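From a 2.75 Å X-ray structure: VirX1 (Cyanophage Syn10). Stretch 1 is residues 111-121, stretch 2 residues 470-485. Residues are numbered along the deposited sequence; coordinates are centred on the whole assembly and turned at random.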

# COMPACT_ATOMS: atom_id res chain seq x y z
N ILE B 111 -18.70 13.75 1.70
CA ILE B 111 -18.87 13.25 3.10
C ILE B 111 -18.63 14.35 4.15
O ILE B 111 -19.15 14.22 5.29
CB ILE B 111 -17.98 12.02 3.35
CG1 ILE B 111 -18.24 11.37 4.71
CG2 ILE B 111 -16.51 12.37 3.18
CD1 ILE B 111 -17.68 9.97 4.86
N ASN B 112 -17.85 15.38 3.79
CA ASN B 112 -17.45 16.50 4.68
C ASN B 112 -18.59 17.52 4.85
O ASN B 112 -18.42 18.48 5.63
CB ASN B 112 -16.17 17.20 4.19
CG ASN B 112 -14.99 16.24 4.06
OD1 ASN B 112 -14.93 15.22 4.75
ND2 ASN B 112 -14.06 16.52 3.17
N THR B 113 -19.71 17.33 4.14
CA THR B 113 -20.88 18.25 4.17
C THR B 113 -21.40 18.33 5.61
O THR B 113 -21.54 19.47 6.12
CB THR B 113 -21.97 17.83 3.17
OG1 THR B 113 -21.45 17.86 1.84
CG2 THR B 113 -23.21 18.70 3.21
N TRP B 114 -21.67 17.20 6.26
CA TRP B 114 -22.27 17.21 7.62
C TRP B 114 -21.42 18.05 8.58
O TRP B 114 -21.99 18.87 9.32
CB TRP B 114 -22.51 15.81 8.18
CG TRP B 114 -23.06 15.93 9.57
CD1 TRP B 114 -24.34 16.22 9.93
CD2 TRP B 114 -22.28 15.94 10.77
NE1 TRP B 114 -24.43 16.34 11.28
CE2 TRP B 114 -23.18 16.18 11.83
CE3 TRP B 114 -20.93 15.75 11.05
CZ2 TRP B 114 -22.76 16.21 13.16
CZ3 TRP B 114 -20.51 15.80 12.36
CH2 TRP B 114 -21.42 16.01 13.40
N GLY B 115 -20.10 17.83 8.57
CA GLY B 115 -19.13 18.57 9.40
C GLY B 115 -19.21 20.07 9.19
O GLY B 115 -19.17 20.79 10.21
N LYS B 116 -19.31 20.56 7.95
CA LYS B 116 -19.43 22.01 7.66
C LYS B 116 -20.75 22.53 8.26
O LYS B 116 -20.70 23.61 8.89
CB LYS B 116 -19.32 22.30 6.16
CG LYS B 116 -17.93 22.02 5.59
CD LYS B 116 -17.73 22.43 4.15
CE LYS B 116 -17.85 23.92 3.91
NZ LYS B 116 -17.04 24.35 2.75
N LEU B 117 -21.85 21.78 8.11
CA LEU B 117 -23.16 22.11 8.72
C LEU B 117 -23.00 22.26 10.24
O LEU B 117 -23.51 23.25 10.81
CB LEU B 117 -24.20 21.03 8.38
CG LEU B 117 -24.73 21.05 6.95
CD1 LEU B 117 -25.65 19.87 6.68
CD2 LEU B 117 -25.46 22.35 6.68
N ALA B 118 -22.32 21.29 10.87
CA ALA B 118 -22.05 21.24 12.33
C ALA B 118 -21.30 22.50 12.77
O ALA B 118 -21.64 23.03 13.85
CB ALA B 118 -21.29 19.99 12.67
N ASN B 119 -20.34 22.99 11.97
CA ASN B 119 -19.53 24.20 12.30
C ASN B 119 -20.38 25.45 12.15
O ASN B 119 -20.36 26.31 13.05
CB ASN B 119 -18.26 24.28 11.44
CG ASN B 119 -17.13 23.42 11.97
OD1 ASN B 119 -17.04 23.16 13.17
ND2 ASN B 119 -16.25 22.98 11.07
N LYS B 120 -21.13 25.55 11.04
CA LYS B 120 -21.93 26.75 10.68
C LYS B 120 -23.16 26.85 11.58
O LYS B 120 -23.49 27.96 11.98
CB LYS B 120 -22.35 26.65 9.22
CG LYS B 120 -21.22 26.75 8.21
CD LYS B 120 -21.75 26.79 6.78
CE LYS B 120 -20.89 27.62 5.87
NZ LYS B 120 -19.64 26.90 5.59
N TYR B 121 -23.83 25.73 11.88
CA TYR B 121 -25.15 25.69 12.56
C TYR B 121 -25.13 24.69 13.71
O TYR B 121 -25.87 23.71 13.70
CB TYR B 121 -26.23 25.38 11.52
CG TYR B 121 -26.12 26.17 10.24
CD1 TYR B 121 -26.29 27.54 10.22
CD2 TYR B 121 -25.85 25.53 9.04
CE1 TYR B 121 -26.20 28.26 9.04
CE2 TYR B 121 -25.74 26.23 7.85
CZ TYR B 121 -25.92 27.61 7.85
OH TYR B 121 -25.85 28.28 6.66
N GLY B 470 -17.95 13.55 18.81
CA GLY B 470 -17.96 15.01 18.63
C GLY B 470 -16.80 15.51 17.79
O GLY B 470 -16.43 16.67 17.94
N LEU B 471 -16.27 14.69 16.90
CA LEU B 471 -15.21 15.10 15.95
C LEU B 471 -15.82 15.43 14.58
O LEU B 471 -16.86 14.89 14.25
CB LEU B 471 -14.16 13.99 15.86
CG LEU B 471 -13.43 13.64 17.15
CD1 LEU B 471 -12.89 12.23 17.12
CD2 LEU B 471 -12.32 14.62 17.41
N ARG B 472 -15.17 16.32 13.84
CA ARG B 472 -15.54 16.83 12.49
C ARG B 472 -14.33 16.80 11.57
O ARG B 472 -13.21 16.99 12.04
CB ARG B 472 -16.05 18.26 12.64
CG ARG B 472 -17.38 18.36 13.38
CD ARG B 472 -17.76 19.80 13.68
NE ARG B 472 -16.68 20.53 14.31
CZ ARG B 472 -16.21 20.30 15.53
NH1 ARG B 472 -16.73 19.33 16.27
NH2 ARG B 472 -15.22 21.02 16.01
N PRO B 473 -14.48 16.58 10.25
CA PRO B 473 -13.34 16.53 9.34
C PRO B 473 -12.56 17.86 9.32
O PRO B 473 -11.34 17.81 9.34
CB PRO B 473 -13.92 16.21 7.95
CG PRO B 473 -15.41 16.44 8.08
CD PRO B 473 -15.75 16.34 9.56
N GLN B 474 -13.28 18.98 9.29
CA GLN B 474 -12.72 20.33 9.54
C GLN B 474 -13.30 20.83 10.85
O GLN B 474 -14.53 20.90 10.96
CB GLN B 474 -13.05 21.27 8.38
CG GLN B 474 -12.33 20.89 7.08
CD GLN B 474 -13.22 20.99 5.85
OE1 GLN B 474 -14.02 21.92 5.73
NE2 GLN B 474 -13.12 19.99 4.98
N SER B 475 -12.44 21.10 11.84
CA SER B 475 -12.83 21.34 13.25
C SER B 475 -13.39 22.75 13.41
O SER B 475 -14.13 22.96 14.38
CB SER B 475 -11.68 21.07 14.20
OG SER B 475 -10.51 21.79 13.85
N TYR B 476 -13.07 23.67 12.50
CA TYR B 476 -13.50 25.09 12.52
C TYR B 476 -13.77 25.59 11.09
O TYR B 476 -13.11 25.14 10.12
CB TYR B 476 -12.46 25.97 13.22
CG TYR B 476 -11.07 26.01 12.63
CD1 TYR B 476 -10.24 24.91 12.66
CD2 TYR B 476 -10.56 27.20 12.12
CE1 TYR B 476 -8.95 24.96 12.15
CE2 TYR B 476 -9.27 27.28 11.62
CZ TYR B 476 -8.47 26.15 11.62
OH TYR B 476 -7.23 26.22 11.07
N ASP B 477 -14.72 26.52 10.97
CA ASP B 477 -15.31 26.93 9.67
C ASP B 477 -14.31 27.77 8.86
O ASP B 477 -14.34 27.69 7.61
CB ASP B 477 -16.63 27.68 9.86
CG ASP B 477 -17.42 27.76 8.57
OD1 ASP B 477 -17.55 26.68 7.90
OD2 ASP B 477 -17.89 28.88 8.23
N LYS B 478 -13.48 28.56 9.55
CA LYS B 478 -12.49 29.46 8.92
C LYS B 478 -11.57 28.65 7.99
O LYS B 478 -11.04 29.22 7.00
CB LYS B 478 -11.73 30.22 10.00
CG LYS B 478 -10.72 31.23 9.48
CD LYS B 478 -11.32 32.23 8.51
CE LYS B 478 -10.30 33.17 7.90
NZ LYS B 478 -10.71 34.60 7.95
N LEU B 479 -11.39 27.37 8.31
CA LEU B 479 -10.54 26.41 7.58
C LEU B 479 -11.16 26.10 6.21
O LEU B 479 -10.44 26.14 5.20
CB LEU B 479 -10.41 25.14 8.42
CG LEU B 479 -9.51 24.05 7.87
CD1 LEU B 479 -8.19 24.62 7.37
CD2 LEU B 479 -9.29 23.00 8.95
N SER B 480 -12.46 25.77 6.22
CA SER B 480 -13.33 25.54 5.05
C SER B 480 -13.31 26.78 4.14
O SER B 480 -13.07 26.63 2.94
CB SER B 480 -14.73 25.22 5.50
OG SER B 480 -14.74 24.26 6.54
N GLU B 481 -13.56 27.95 4.71
CA GLU B 481 -13.58 29.28 4.04
C GLU B 481 -12.33 29.46 3.17
O GLU B 481 -12.45 29.91 2.02
CB GLU B 481 -13.62 30.37 5.12
CG GLU B 481 -14.97 31.02 5.29
CD GLU B 481 -15.03 31.97 6.47
OE1 GLU B 481 -14.49 33.11 6.35
OE2 GLU B 481 -15.60 31.55 7.52
N VAL B 482 -11.17 29.16 3.74
CA VAL B 482 -9.83 29.43 3.15
C VAL B 482 -9.60 28.50 1.95
O VAL B 482 -8.93 28.93 1.00
CB VAL B 482 -8.74 29.33 4.23
CG1 VAL B 482 -7.39 28.89 3.68
CG2 VAL B 482 -8.62 30.64 5.00
N LEU B 483 -10.15 27.29 1.97
CA LEU B 483 -10.02 26.30 0.86
C LEU B 483 -10.93 26.69 -0.33
O LEU B 483 -10.55 26.38 -1.47
CB LEU B 483 -10.30 24.90 1.40
CG LEU B 483 -9.30 24.42 2.46
CD1 LEU B 483 -9.89 23.27 3.28
CD2 LEU B 483 -7.97 24.03 1.82
N LEU B 484 -12.04 27.41 -0.10
CA LEU B 484 -12.92 27.98 -1.17
C LEU B 484 -12.23 29.14 -1.88
O LEU B 484 -12.67 29.49 -2.99
CB LEU B 484 -14.23 28.51 -0.58
CG LEU B 484 -15.11 27.52 0.17
CD1 LEU B 484 -16.33 28.24 0.71
CD2 LEU B 484 -15.49 26.36 -0.74
N LYS B 485 -11.27 29.80 -1.22
CA LYS B 485 -10.70 31.09 -1.70
C LYS B 485 -9.86 30.87 -2.96
O LYS B 485 -9.77 31.82 -3.74
CB LYS B 485 -9.91 31.77 -0.58
CG LYS B 485 -10.76 32.53 0.44
CD LYS B 485 -10.96 34.01 0.12
CE LYS B 485 -12.31 34.56 0.53
NZ LYS B 485 -12.92 35.34 -0.57

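Helix 113-120 packs against an irregular segment, residues 470-476, and one side of the helix that follows it, at Asp477, Ser480 and Leu484, burying 621 Å² in total. The two helices approach no closer than 10.1 Å between axes and cross at -122°, and most of the contact is made by the loop rather than by helix on helix.

Asn119 is the polar centre of the interface and has the largest area covered by the other stretch. Its CA-to-CB bond points toward the loop, and its amide uses both ends there. Asn119 ND2 donates to the backbone oxygen of Gln474 (ND2 to O, 2.7 Å), a bond that satisfies the Gln474 carbonyl, which lies in the loop. Asn119 OD1 accepts a weak hydrogen bond from NE of Arg472 (2.9 Å), whose N-H···O angle is only 130°. Asn119 OD1 also lies 3.2 Å from Ser475 O, but both atoms are acceptors and no bond forms between them. Ser475 O is satisfied instead by Arg472 NH2, at 2.8 Å and an almost linear 176°. The arginine thus serves two neighbouring acceptors, one on each stretch, while NH1 and NH2 also find partners elsewhere in the structure. Its aliphatic part is used as well: Arg472 CD lies 3.7 Å from Ala118 CB, where the Ala118 methyl packs against the arginine's aliphatic chain.

One helical turn before Asn119, the backbones come close, with the CA atoms of Gly115 and Arg472 5.0 Å apart. Gly115 CA is 4.1 Å from Pro473 CD, and a CB placed ideally on the glycine would fall 2.7 Å from that same CD, a clash. The absence of a side chain therefore permits the approach. Pro473 CB in turn meets Asn112 OD1 at 3.5 Å; both polar atoms of the Asn112 amide are hydrogen-bonded elsewhere. At the edge of the Trp114 ring, CZ3 lies 4.2 Å from Leu471 O.

Two lysines extend the contact to the second helix. Lys120 NZ forms a salt bridge with Asp477 OD1 (3.1 Å); the CA-to-CB bond of Lys120 points sideways, but the end of the side chain comes nearer the other stretch. Lys116 is buried, and its aliphatic CG lies 3.9 Å from Gln474 OE1, an acceptor already engaged by Ser480 OG at 2.6 Å. Lys116 NZ approaches Ser480 CB (3.7 Å) and Leu484 CD2 (4.3 Å), contacts that offer it no acceptor; its hydrogen bond is made to a residue just beyond the stretches.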